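Local coordinates for START domain-containing protein 10 (Homo sapiens, PDB 6SER), which transfers phosphatidylcholine and phosphatidylethanolamine between membranes, preferring lipids with a palmitoyl or stearoyl chain at sn-1 and an unsaturated 18-carbon chain at sn-2, at residues A[20-24]-A[249-254]; A[83-87]-A[135-139]; A[104-108]-A[244-249]; A[146-150]-A[164-168]. All blocks are in the same frame, centred on the assembly; numbering follows the deposited sequence.

In the fold
All four contacts reach the same curled sheet of the START domain, but at different depths. Interaction 4 is the buried one, about 8 Å from the centre of the chain to its own centre, and it is also the most polar: serines and an asparagine join strands 142-151 and 161-175. Interaction 2, partly buried, sets the aromatic side of helix 79-87 against strand 127-139, which is hydrogen-bonded to strand 142-151. Interactions 1 and 3 lie further out, at about 19 and 18 Å, and share Leu249 of the C-terminal tail. In interaction 3 the tail bonds to an edge strand through its backbone, whereas in interaction 1 aliphatic groups meet the N-terminal segment.

Interaction 1: A[20-24]-A[249-254]; sequences ESVQV and LSELSV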
loop_
_atom_site.group_PDB
_atom_site.type_symbol
_atom_site.label_atom_id
_atom_site.label_comp_id
_atom_site.label_asym_id
_atom_site.label_seq_id
_atom_site.Cartn_x
_atom_site.Cartn_y
_atom_site.Cartn_z
ATOM N N GLU A 20 -19.663 8.865 0.157
ATOM C CA GLU A 20 -20.630 9.082 -0.962
ATOM C C GLU A 20 -20.240 8.422 -2.294
ATOM O O GLU A 20 -21.124 7.759 -2.873
ATOM C CB GLU A 20 -20.836 10.584 -1.177
ATOM C CG GLU A 20 -21.389 11.298 0.043
ATOM C CD GLU A 20 -21.595 12.792 -0.141
ATOM O OE1 GLU A 20 -21.310 13.295 -1.245
ATOM O OE2 GLU A 20 -22.041 13.448 0.822
ATOM N N SER A 21 -18.996 8.547 -2.766
ATOM C CA SER A 21 -18.660 7.888 -4.044
ATOM C C SER A 21 -17.157 7.769 -4.239
ATOM O O SER A 21 -16.432 8.309 -3.500
ATOM C CB SER A 21 -19.372 8.477 -5.214
ATOM O OG SER A 21 -20.755 8.288 -5.138
ATOM N N VAL A 22 -16.770 7.019 -5.237
ATOM C CA VAL A 22 -15.393 6.815 -5.541
ATOM C C VAL A 22 -14.781 8.026 -6.179
ATOM O O VAL A 22 -15.353 8.599 -7.043
ATOM C CB VAL A 22 -15.236 5.594 -6.427
ATOM C CG1 VAL A 22 -13.786 5.238 -6.592
ATOM C CG2 VAL A 22 -15.972 4.429 -5.833
ATOM N N GLN A 23 -13.599 8.397 -5.734
ATOM C CA GLN A 23 -12.915 9.557 -6.280
ATOM C C GLN A 23 -11.483 9.207 -6.629
ATOM O O GLN A 23 -10.814 8.502 -5.871
ATOM C CB GLN A 23 -12.904 10.701 -5.285
ATOM C CG GLN A 23 -14.270 11.174 -4.866
ATOM C CD GLN A 23 -14.229 12.469 -4.092
ATOM O OE1 GLN A 23 -14.733 13.497 -4.559
ATOM N NE2 GLN A 23 -13.614 12.439 -2.914
ATOM N N VAL A 24 -11.003 9.710 -7.760
ATOM C CA VAL A 24 -9.550 9.641 -7.978
ATOM C C VAL A 24 -8.877 10.689 -7.099
ATOM O O VAL A 24 -9.375 11.826 -7.002
ATOM C CB VAL A 24 -9.199 9.822 -9.471
ATOM C CG1 VAL A 24 -10.457 9.879 -10.328
ATOM C CG2 VAL A 24 -8.286 11.013 -9.731
ATOM N N LEU A 249 -14.970 6.343 -13.770
ATOM C CA LEU A 249 -15.076 6.387 -12.318
ATOM C C LEU A 249 -16.431 5.880 -11.836
ATOM O O LEU A 249 -16.516 5.254 -10.774
ATOM C CB LEU A 249 -14.827 7.820 -11.845
ATOM C CG LEU A 249 -14.521 8.059 -10.372
ATOM C CD1 LEU A 249 -13.259 7.316 -9.962
ATOM C CD2 LEU A 249 -14.383 9.551 -10.125
ATOM N N SER A 250 -17.496 6.110 -12.608
ATOM C CA SER A 250 -18.827 5.717 -12.160
ATOM C C SER A 250 -19.092 4.224 -12.306
ATOM O O SER A 250 -20.122 3.749 -11.818
ATOM C CB SER A 250 -19.897 6.502 -12.918
ATOM O OG SER A 250 -19.859 6.186 -14.295
ATOM N N GLU A 251 -18.206 3.475 -12.961
ATOM C CA GLU A 251 -18.336 2.023 -12.958
ATOM C C GLU A 251 -17.876 1.396 -11.645
ATOM O O GLU A 251 -18.075 0.192 -11.448
ATOM C CB GLU A 251 -17.545 1.415 -14.120
ATOM C CG GLU A 251 -18.106 1.697 -15.518
ATOM C CD GLU A 251 -17.061 1.473 -16.615
ATOM O OE1 GLU A 251 -16.060 2.226 -16.655
ATOM O OE2 GLU A 251 -17.229 0.537 -17.427
ATOM N N LEU A 252 -17.266 2.165 -10.752
ATOM C CA LEU A 252 -16.826 1.667 -9.459
ATOM C C LEU A 252 -17.826 2.059 -8.380
ATOM O O LEU A 252 -18.586 3.017 -8.528
ATOM C CB LEU A 252 -15.437 2.209 -9.104
ATOM C CG LEU A 252 -14.313 1.812 -10.063
ATOM C CD1 LEU A 252 -13.032 2.577 -9.747
ATOM C CD2 LEU A 252 -14.079 0.309 -10.015
ATOM N N SER A 253 -17.825 1.295 -7.289
ATOM C CA SER A 253 -18.672 1.580 -6.139
ATOM C C SER A 253 -17.819 1.709 -4.888
ATOM O O SER A 253 -16.726 1.143 -4.793
ATOM C CB SER A 253 -19.735 0.489 -5.922
ATOM O OG SER A 253 -20.813 0.661 -6.811
ATOM N N VAL A 254 -18.345 2.466 -3.928
ATOM C CA VAL A 254 -17.686 2.658 -2.642
ATOM C C VAL A 254 -17.627 1.347 -1.875
ATOM O O VAL A 254 -18.596 0.579 -1.848
ATOM C CB VAL A 254 -18.440 3.722 -1.827
ATOM C CG1 VAL A 254 -18.164 3.558 -0.342
ATOM C CG2 VAL A 254 -18.054 5.097 -2.289
#
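The two runs come together at Ser21 and Val254, whose CA atoms are 5.5 Å apart, and 249-254 passes through a short 3-10 turn, with Leu252 N bonded back to Leu249 O, before it straightens. Val22 is the residue that fills the contact. Its two methyl groups divide the work: CG1 reaches Leu249 CD1 at 4.0 Å, while CG2 lies over the backbone beyond the turn, 3.4 Å from Ser253 C. With CG1 anti to the backbone N (chi1 -172°), that methyl is turned to Leu249 and Leu252 CD1, and CG2 to the backbone of 252-254. Leu252 meets Val22 nearly at a right angle, its CB 4.0 Å from Val22 CG2. At the start of the turn, Leu249 lays its two methyls against the chain from Val22 to Val24: CD2 sits 3.4 Å from Val22 O, and CD1 is 3.8 Å from Val24 CG1. Val254 closes the other end with CG2, which rests 3.4 Å from Ser21 CA. Val22 also packs on Tyr148 and Val150 of strand 142-151, to which Ser253 is joined by backbone hydrogen bonds. The contact thus lays the N-terminal segment ahead of helix 27-38 beside the C-terminal tail, against strand 142-151 of the START sheet. Between these two segments the chemistry is aliphatic: the contact consists of methyls packed on one another and on backbone atoms, without directional polar bonds.

Interaction 2: A[83-87]-A[135-139]; sequences YDVLH and SWLPM
Tyr83 and His87, one turn apart on helix 79-87, turn the same side of that helix to Trp136 of strand 127-139, part of the curved sheet of the START fold. The helix runs almost antiparallel to the strand, at 171°, and their local axes stay 11.7 Å apart, so long aromatic side chains have to span the gap. Tyr83 comes first. Its CG lies anti to the backbone N (chi1 -171°), which sends the ring out from the helix and brings OH within 3.3 Å of Trp136 CD1. The same hydroxyl lies 4.2 Å from Pro138 CG. The Tyr83 ring is also stacked with Tyr143 of strand 142-151, and His87 CD2 lies over one face of it. One turn on, His87 completes the contact. Its imidazole takes a T-shaped position against Trp136, with planes at 86° and the five-membered ring centroids 4.4 Å apart. A weak hydrogen bond from His87 NE2 to Tyr83 OH, 3.0 Å long, ties the two helix side chains together, while Trp236 stacks on the imidazole from outside the pair. The imidazole presents its edge to one face of the indole, and its leading atom, His87 CE1, comes to 3.3 Å from Trp136 CG.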
loop_
_atom_site.group_PDB
_atom_site.type_symbol
_atom_site.label_atom_id
_atom_site.label_comp_id
_atom_site.label_asym_id
_atom_site.label_seq_id
_atom_site.Cartn_x
_atom_site.Cartn_y
_atom_site.Cartn_z
ATOM N N TYR A 83 10.824 3.209 -5.363
ATOM C CA TYR A 83 9.605 3.522 -6.109
ATOM C C TYR A 83 9.270 2.418 -7.110
ATOM O O TYR A 83 8.120 1.970 -7.191
ATOM C CB TYR A 83 9.775 4.873 -6.810
ATOM C CG TYR A 83 8.533 5.458 -7.465
ATOM C CD1 TYR A 83 7.378 5.724 -6.721
ATOM C CD2 TYR A 83 8.527 5.783 -8.818
ATOM C CE1 TYR A 83 6.247 6.279 -7.318
ATOM C CE2 TYR A 83 7.404 6.346 -9.421
ATOM C CZ TYR A 83 6.270 6.589 -8.671
ATOM O OH TYR A 83 5.151 7.132 -9.276
ATOM N N ASP A 84 10.270 1.964 -7.879
ATOM C CA ASP A 84 10.055 0.865 -8.821
ATOM C C ASP A 84 9.522 -0.371 -8.116
ATOM O O ASP A 84 8.620 -1.055 -8.628
ATOM C CB ASP A 84 11.362 0.512 -9.542
ATOM C CG ASP A 84 11.783 1.562 -10.553
ATOM O OD1 ASP A 84 10.945 2.416 -10.935
ATOM O OD2 ASP A 84 12.955 1.517 -10.976
ATOM N N VAL A 85 10.072 -0.678 -6.940
ATOM C CA VAL A 85 9.710 -1.905 -6.239
ATOM C C VAL A 85 8.265 -1.842 -5.761
ATOM O O VAL A 85 7.514 -2.818 -5.876
ATOM C CB VAL A 85 10.693 -2.139 -5.080
ATOM C CG1 VAL A 85 10.229 -3.292 -4.198
ATOM C CG2 VAL A 85 12.082 -2.385 -5.641
ATOM N N LEU A 86 7.850 -0.692 -5.230
ATOM C CA LEU A 86 6.453 -0.540 -4.845
ATOM C C LEU A 86 5.523 -0.643 -6.048
ATOM O O LEU A 86 4.413 -1.167 -5.920
ATOM C CB LEU A 86 6.246 0.792 -4.125
ATOM C CG LEU A 86 6.874 0.854 -2.727
ATOM C CD1 LEU A 86 6.628 2.204 -2.055
ATOM C CD2 LEU A 86 6.343 -0.275 -1.879
ATOM N N HIS A 87 5.959 -0.178 -7.219
ATOM C CA HIS A 87 5.093 -0.186 -8.392
ATOM C C HIS A 87 5.047 -1.543 -9.089
ATOM O O HIS A 87 4.037 -1.867 -9.719
ATOM C CB HIS A 87 5.553 0.877 -9.395
ATOM C CG HIS A 87 4.836 2.188 -9.268
ATOM N ND1 HIS A 87 3.493 2.331 -9.542
ATOM C CD2 HIS A 87 5.284 3.425 -8.933
ATOM C CE1 HIS A 87 3.140 3.595 -9.368
ATOM N NE2 HIS A 87 4.208 4.279 -8.994
ATOM N N SER A 135 -3.249 5.420 -6.597
ATOM C CA SER A 135 -2.776 6.580 -7.341
ATOM C C SER A 135 -1.412 7.019 -6.835
ATOM O O SER A 135 -1.105 6.887 -5.647
ATOM C CB SER A 135 -3.747 7.748 -7.255
ATOM O OG SER A 135 -3.413 8.718 -8.236
ATOM N N TRP A 136 -0.600 7.551 -7.744
ATOM C CA TRP A 136 0.797 7.838 -7.460
ATOM C C TRP A 136 1.184 9.209 -7.988
ATOM O O TRP A 136 0.630 9.690 -8.979
ATOM C CB TRP A 136 1.719 6.771 -8.063
ATOM C CG TRP A 136 1.449 6.437 -9.499
ATOM C CD1 TRP A 136 2.115 6.926 -10.590
ATOM C CD2 TRP A 136 0.470 5.515 -10.007
ATOM N NE1 TRP A 136 1.608 6.370 -11.744
ATOM C CE2 TRP A 136 0.594 5.508 -11.416
ATOM C CE3 TRP A 136 -0.494 4.695 -9.411
ATOM C CZ2 TRP A 136 -0.213 4.709 -12.236
ATOM C CZ3 TRP A 136 -1.306 3.913 -10.226
ATOM C CH2 TRP A 136 -1.158 3.923 -11.620
ATOM N N LEU A 137 2.153 9.832 -7.314
ATOM C CA LEU A 137 2.578 11.182 -7.655
ATOM C C LEU A 137 4.026 11.430 -7.251
ATOM O O LEU A 137 4.337 11.491 -6.052
ATOM C CB LEU A 137 1.672 12.216 -6.974
ATOM C CG LEU A 137 1.854 13.675 -7.396
ATOM C CD1 LEU A 137 1.574 13.830 -8.890
ATOM C CD2 LEU A 137 0.943 14.585 -6.582
ATOM N N PRO A 138 4.945 11.669 -8.182
ATOM C CA PRO A 138 6.278 12.092 -7.821
ATOM C C PRO A 138 6.181 13.566 -7.420
ATOM O O PRO A 138 5.615 14.243 -8.102
ATOM C CB PRO A 138 7.028 12.008 -9.131
ATOM C CG PRO A 138 6.187 11.100 -9.928
ATOM C CD PRO A 138 4.772 11.406 -9.555
ATOM N N MET A 139 6.661 13.958 -6.254
ATOM C CA MET A 139 6.590 15.378 -5.839
ATOM C C MET A 139 8.028 15.842 -5.720
ATOM O O MET A 139 8.597 15.688 -4.682
ATOM C CB MET A 139 5.908 15.638 -4.493
ATOM C CG MET A 139 4.434 15.337 -4.375
ATOM S SD MET A 139 3.299 16.241 -5.490
ATOM C CE MET A 139 3.437 17.927 -4.907
#

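Interaction 3: A[104-108]-A[244-249]; sequences DIARL and LPSLAL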
loop_
_atom_site.group_PDB
_atom_site.type_symbol
_atom_site.label_atom_id
_atom_site.label_comp_id
_atom_site.label_asym_id
_atom_site.label_seq_id
_atom_site.Cartn_x
_atom_site.Cartn_y
_atom_site.Cartn_z
ATOM N N ASP A 104 -3.110 -5.631 -11.857
ATOM C CA ASP A 104 -3.975 -4.487 -12.099
ATOM C C ASP A 104 -5.153 -4.913 -12.955
ATOM O O ASP A 104 -5.058 -5.848 -13.755
ATOM C CB ASP A 104 -3.215 -3.352 -12.787
ATOM C CG ASP A 104 -2.320 -2.588 -11.828
ATOM O OD1 ASP A 104 -2.571 -2.648 -10.603
ATOM O OD2 ASP A 104 -1.372 -1.926 -12.301
ATOM N N ILE A 105 -6.269 -4.219 -12.776
ATOM C CA ILE A 105 -7.518 -4.535 -13.457
ATOM C C ILE A 105 -7.795 -3.560 -14.587
ATOM O O ILE A 105 -8.148 -3.956 -15.699
ATOM C CB ILE A 105 -8.681 -4.552 -12.443
ATOM C CG1 ILE A 105 -8.493 -5.698 -11.438
ATOM C CG2 ILE A 105 -10.038 -4.608 -13.170
ATOM C CD1 ILE A 105 -9.477 -5.678 -10.288
ATOM N N ALA A 106 -7.649 -2.272 -14.309
ATOM C CA ALA A 106 -7.969 -1.254 -15.291
ATOM C C ALA A 106 -7.327 0.048 -14.856
ATOM O O ALA A 106 -6.945 0.224 -13.698
ATOM C CB ALA A 106 -9.486 -1.086 -15.456
ATOM N N ARG A 107 -7.234 0.961 -15.802
ATOM C CA ARG A 107 -6.661 2.271 -15.577
ATOM C C ARG A 107 -7.780 3.305 -15.532
ATOM O O ARG A 107 -8.773 3.200 -16.262
ATOM C CB ARG A 107 -5.641 2.584 -16.678
ATOM C CG ARG A 107 -5.416 4.055 -16.919
ATOM C CD ARG A 107 -4.006 4.330 -17.428
ATOM N NE ARG A 107 -3.600 3.448 -18.523
ATOM C CZ ARG A 107 -3.953 3.616 -19.793
ATOM N NH1 ARG A 107 -4.740 4.627 -20.139
ATOM N NH2 ARG A 107 -3.524 2.766 -20.720
ATOM N N LEU A 108 -7.641 4.281 -14.641
ATOM C CA LEU A 108 -8.577 5.401 -14.579
ATOM C C LEU A 108 -8.009 6.638 -15.257
ATOM O O LEU A 108 -8.607 7.172 -16.194
ATOM C CB LEU A 108 -8.919 5.735 -13.123
ATOM C CG LEU A 108 -9.770 4.738 -12.356
ATOM C CD1 LEU A 108 -9.527 5.006 -10.898
ATOM C CD2 LEU A 108 -11.261 4.897 -12.695
ATOM N N LEU A 244 -3.247 -1.817 -20.028
ATOM C CA LEU A 244 -4.491 -1.990 -19.295
ATOM C C LEU A 244 -5.669 -1.317 -20.001
ATOM O O LEU A 244 -5.517 -0.251 -20.610
ATOM C CB LEU A 244 -4.348 -1.419 -17.886
ATOM C CG LEU A 244 -3.401 -2.142 -16.919
ATOM C CD1 LEU A 244 -3.153 -1.249 -15.690
ATOM C CD2 LEU A 244 -3.970 -3.508 -16.493
ATOM N N PRO A 245 -6.860 -1.911 -19.922
ATOM C CA PRO A 245 -8.058 -1.206 -20.376
ATOM C C PRO A 245 -8.376 -0.050 -19.438
ATOM O O PRO A 245 -7.856 0.048 -18.325
ATOM C CB PRO A 245 -9.141 -2.285 -20.318
ATOM C CG PRO A 245 -8.717 -3.134 -19.147
ATOM C CD PRO A 245 -7.198 -3.171 -19.230
ATOM N N SER A 246 -9.255 0.831 -19.902
ATOM C CA SER A 246 -9.642 2.011 -19.145
ATOM C C SER A 246 -11.036 1.840 -18.555
ATOM O O SER A 246 -11.854 1.068 -19.057
ATOM C CB SER A 246 -9.599 3.258 -20.027
ATOM O OG SER A 246 -8.263 3.559 -20.417
ATOM N N LEU A 247 -11.296 2.584 -17.483
ATOM C CA LEU A 247 -12.540 2.538 -16.727
ATOM C C LEU A 247 -13.051 3.949 -16.477
ATOM O O LEU A 247 -12.265 4.877 -16.241
ATOM C CB LEU A 247 -12.347 1.876 -15.354
ATOM C CG LEU A 247 -12.637 0.414 -15.045
ATOM C CD1 LEU A 247 -12.637 0.231 -13.531
ATOM C CD2 LEU A 247 -13.951 -0.031 -15.656
ATOM N N ALA A 248 -14.375 4.098 -16.470
ATOM C CA ALA A 248 -14.995 5.311 -15.953
ATOM C C ALA A 248 -15.127 5.202 -14.442
ATOM O O ALA A 248 -15.369 4.119 -13.903
ATOM C CB ALA A 248 -16.372 5.556 -16.570
ATOM N N LEU A 249 -14.970 6.343 -13.770
ATOM C CA LEU A 249 -15.076 6.387 -12.318
ATOM C C LEU A 249 -16.431 5.880 -11.836
ATOM O O LEU A 249 -16.516 5.254 -10.774
ATOM C CB LEU A 249 -14.827 7.820 -11.845
ATOM C CG LEU A 249 -14.521 8.059 -10.372
ATOM C CD1 LEU A 249 -13.259 7.316 -9.962
ATOM C CD2 LEU A 249 -14.383 9.551 -10.125
#
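A single bridge joins Arg107 to Ser246, and both backbone bonds of the contact belong to Arg107. Its N donates to Pro245 O at 2.8 Å, and its O accepts from Leu247 N at 2.9 Å, the first bond being the straighter. Ser246 CA also lies close to Arg107 O, as a CH...O contact. Three CA pairs lie close, from Ala106-Pro245 to Leu108-Leu247, but only the middle one is bridged; the end-to-end directions of the two segments differ by 48°. Just before the bridge, Ile105 and Ala106 both face Val114 in a classic beta bulge, an irregularity in this edge of the START sheet. Packing continues on both sides of the bridge. Leu244 crosses Asp104 at about a right angle and sets CD1 3.6 Å from Asp104 CB, while the carboxylate is engaged in a salt bridge with Arg134. Ala106 CB presses against Leu247 CG at 3.5 Å, and Pro245 CG comes near Ile105 O. Arg107 bends at chi3 (48°), which brings the guanidinium alongside the tail, NH2 near Leu244 O and NH1 near Ser246 OG, neither as a hydrogen bond; NE makes a weak one to Ser242 OG. At the corner, Leu108 bends its end back, and its CD2 reaches Leu247 O at 3.7 Å and also touches Leu249 CD1.

Interaction 4: A[146-150]-A[164-168]; sequences MNYSV and AVSIQ
Ser149 and Ser166 face one another across the beta hairpin formed by strands 142-151 and 161-175, an antiparallel pair in the START sheet. Each points its CB toward the other chain, yet their hydroxyls take separate partners. Ser149 OG stands beside its own backbone N (chi1 -83°) and accepts from Ser166 N at 2.7 Å in a nearly straight bond of 169°. The Ser166 hydroxyl swings the other way along the pair: with OG anti to the backbone N (chi1 161°), it donates to Asn147 OD1 at 2.9 Å, although the position of that hydroxyl is less certain. Asn147 bends its amide toward the partner strand, and its ND2 turns to a bound triethylene glycol molecule, probably from the crystallisation liquor. Between these side chains runs a backbone bond, Ser149 N to Ser166 O at 2.7 Å, with the donor in the carbonyl plane. One serine pair thus makes both a main-chain link and a side-chain substitute for a second. Tyr148 leads its ring away from this contact, and its hydroxyl bonds to Gln23 O; CB remains behind, 3.5 Å from Ile167 O. There the partner strand turns a corner, and Ile167 and Gln168 both face Gln188 in a classic beta bulge. Val165 CG1 adds an apolar touch, 4.0 Å from Ser149 CB. A water bridges Ser149 OG, at 2.7 Å, and Ala164 O, to which it appears to donate.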
loop_
_atom_site.group_PDB
_atom_site.type_symbol
_atom_site.label_atom_id
_atom_site.label_comp_id
_atom_site.label_asym_id
_atom_site.label_seq_id
_atom_site.Cartn_x
_atom_site.Cartn_y
_atom_site.Cartn_z
ATOM N N MET A 146 -0.681 6.052 -2.936
ATOM C CA MET A 146 -1.784 5.771 -2.022
ATOM C C MET A 146 -2.791 4.825 -2.662
ATOM O O MET A 146 -2.879 4.711 -3.889
ATOM C CB MET A 146 -2.549 7.033 -1.623
ATOM C CG MET A 146 -1.738 8.268 -1.641
ATOM S SD MET A 146 -2.724 9.652 -1.109
ATOM C CE MET A 146 -3.679 9.962 -2.569
ATOM N N ASN A 147 -3.581 4.176 -1.807
ATOM C CA ASN A 147 -4.684 3.351 -2.277
ATOM C C ASN A 147 -5.746 3.276 -1.189
ATOM O O ASN A 147 -5.483 3.577 -0.024
ATOM C CB ASN A 147 -4.197 1.960 -2.715
ATOM C CG ASN A 147 -3.996 0.996 -1.558
ATOM O OD1 ASN A 147 -4.922 0.727 -0.795
ATOM N ND2 ASN A 147 -2.803 0.416 -1.466
ATOM N N TYR A 148 -6.955 2.884 -1.593
ATOM C CA TYR A 148 -8.055 2.577 -0.685
ATOM C C TYR A 148 -9.007 1.643 -1.423
ATOM O O TYR A 148 -9.029 1.619 -2.658
ATOM C CB TYR A 148 -8.780 3.845 -0.209
ATOM C CG TYR A 148 -9.506 4.597 -1.305
ATOM C CD1 TYR A 148 -10.848 4.347 -1.562
ATOM C CD2 TYR A 148 -8.850 5.540 -2.093
ATOM C CE1 TYR A 148 -11.525 5.015 -2.559
ATOM C CE2 TYR A 148 -9.521 6.218 -3.098
ATOM C CZ TYR A 148 -10.863 5.946 -3.327
ATOM O OH TYR A 148 -11.567 6.595 -4.320
ATOM N N SER A 149 -9.780 0.866 -0.666
ATOM C CA SER A 149 -10.573 -0.195 -1.269
ATOM C C SER A 149 -11.742 0.376 -2.057
ATOM O O SER A 149 -12.244 1.471 -1.781
ATOM C CB SER A 149 -11.101 -1.170 -0.213
ATOM O OG SER A 149 -10.131 -2.141 0.119
ATOM N N VAL A 150 -12.184 -0.389 -3.046
ATOM C CA VAL A 150 -13.248 0.032 -3.940
ATOM C C VAL A 150 -13.969 -1.228 -4.408
ATOM O O VAL A 150 -13.486 -2.346 -4.220
ATOM C CB VAL A 150 -12.678 0.855 -5.121
ATOM C CG1 VAL A 150 -12.178 -0.065 -6.234
ATOM C CG2 VAL A 150 -13.690 1.831 -5.627
ATOM N N ALA A 164 -11.204 -8.110 2.450
ATOM C CA ALA A 164 -10.753 -7.081 3.381
ATOM C C ALA A 164 -10.997 -5.709 2.783
ATOM O O ALA A 164 -11.352 -5.586 1.663
ATOM C CB ALA A 164 -9.324 -7.297 3.688
ATOM N N VAL A 165 -10.841 -4.729 3.619
ATOM C CA VAL A 165 -11.064 -3.332 3.233
ATOM C C VAL A 165 -9.852 -2.508 3.616
ATOM O O VAL A 165 -9.504 -2.430 4.726
ATOM C CB VAL A 165 -12.313 -2.731 3.875
ATOM C CG1 VAL A 165 -12.477 -1.291 3.497
ATOM C CG2 VAL A 165 -13.558 -3.515 3.638
ATOM N N SER A 166 -9.258 -1.913 2.631
ATOM C CA SER A 166 -8.170 -0.966 2.844
ATOM C C SER A 166 -8.790 0.420 2.997
ATOM O O SER A 166 -9.183 1.040 2.007
ATOM C CB SER A 166 -7.172 -1.034 1.687
ATOM O OG SER A 166 -6.363 0.139 1.652
ATOM N N ILE A 167 -8.871 0.897 4.228
ATOM C CA ILE A 167 -9.463 2.230 4.509
ATOM C C ILE A 167 -8.543 3.283 3.908
ATOM O O ILE A 167 -9.024 4.139 3.286
ATOM C CB ILE A 167 -9.784 2.485 5.992
ATOM C CG1 ILE A 167 -10.796 1.493 6.528
ATOM C CG2 ILE A 167 -10.276 3.873 6.217
ATOM C CD1 ILE A 167 -10.205 0.360 7.206
ATOM N N GLN A 168 -7.257 3.119 4.087
ATOM C CA GLN A 168 -6.228 3.984 3.513
ATOM C C GLN A 168 -4.899 3.289 3.702
ATOM O O GLN A 168 -4.671 2.819 4.728
ATOM C CB GLN A 168 -6.202 5.326 4.202
ATOM C CG GLN A 168 -4.926 6.060 3.977
ATOM C CD GLN A 168 -4.802 7.278 4.850
ATOM O OE1 GLN A 168 -4.883 7.231 6.057
ATOM N NE2 GLN A 168 -4.647 8.396 4.198
HETATM O O HOH W 1 -11.189 -4.423 -0.817
#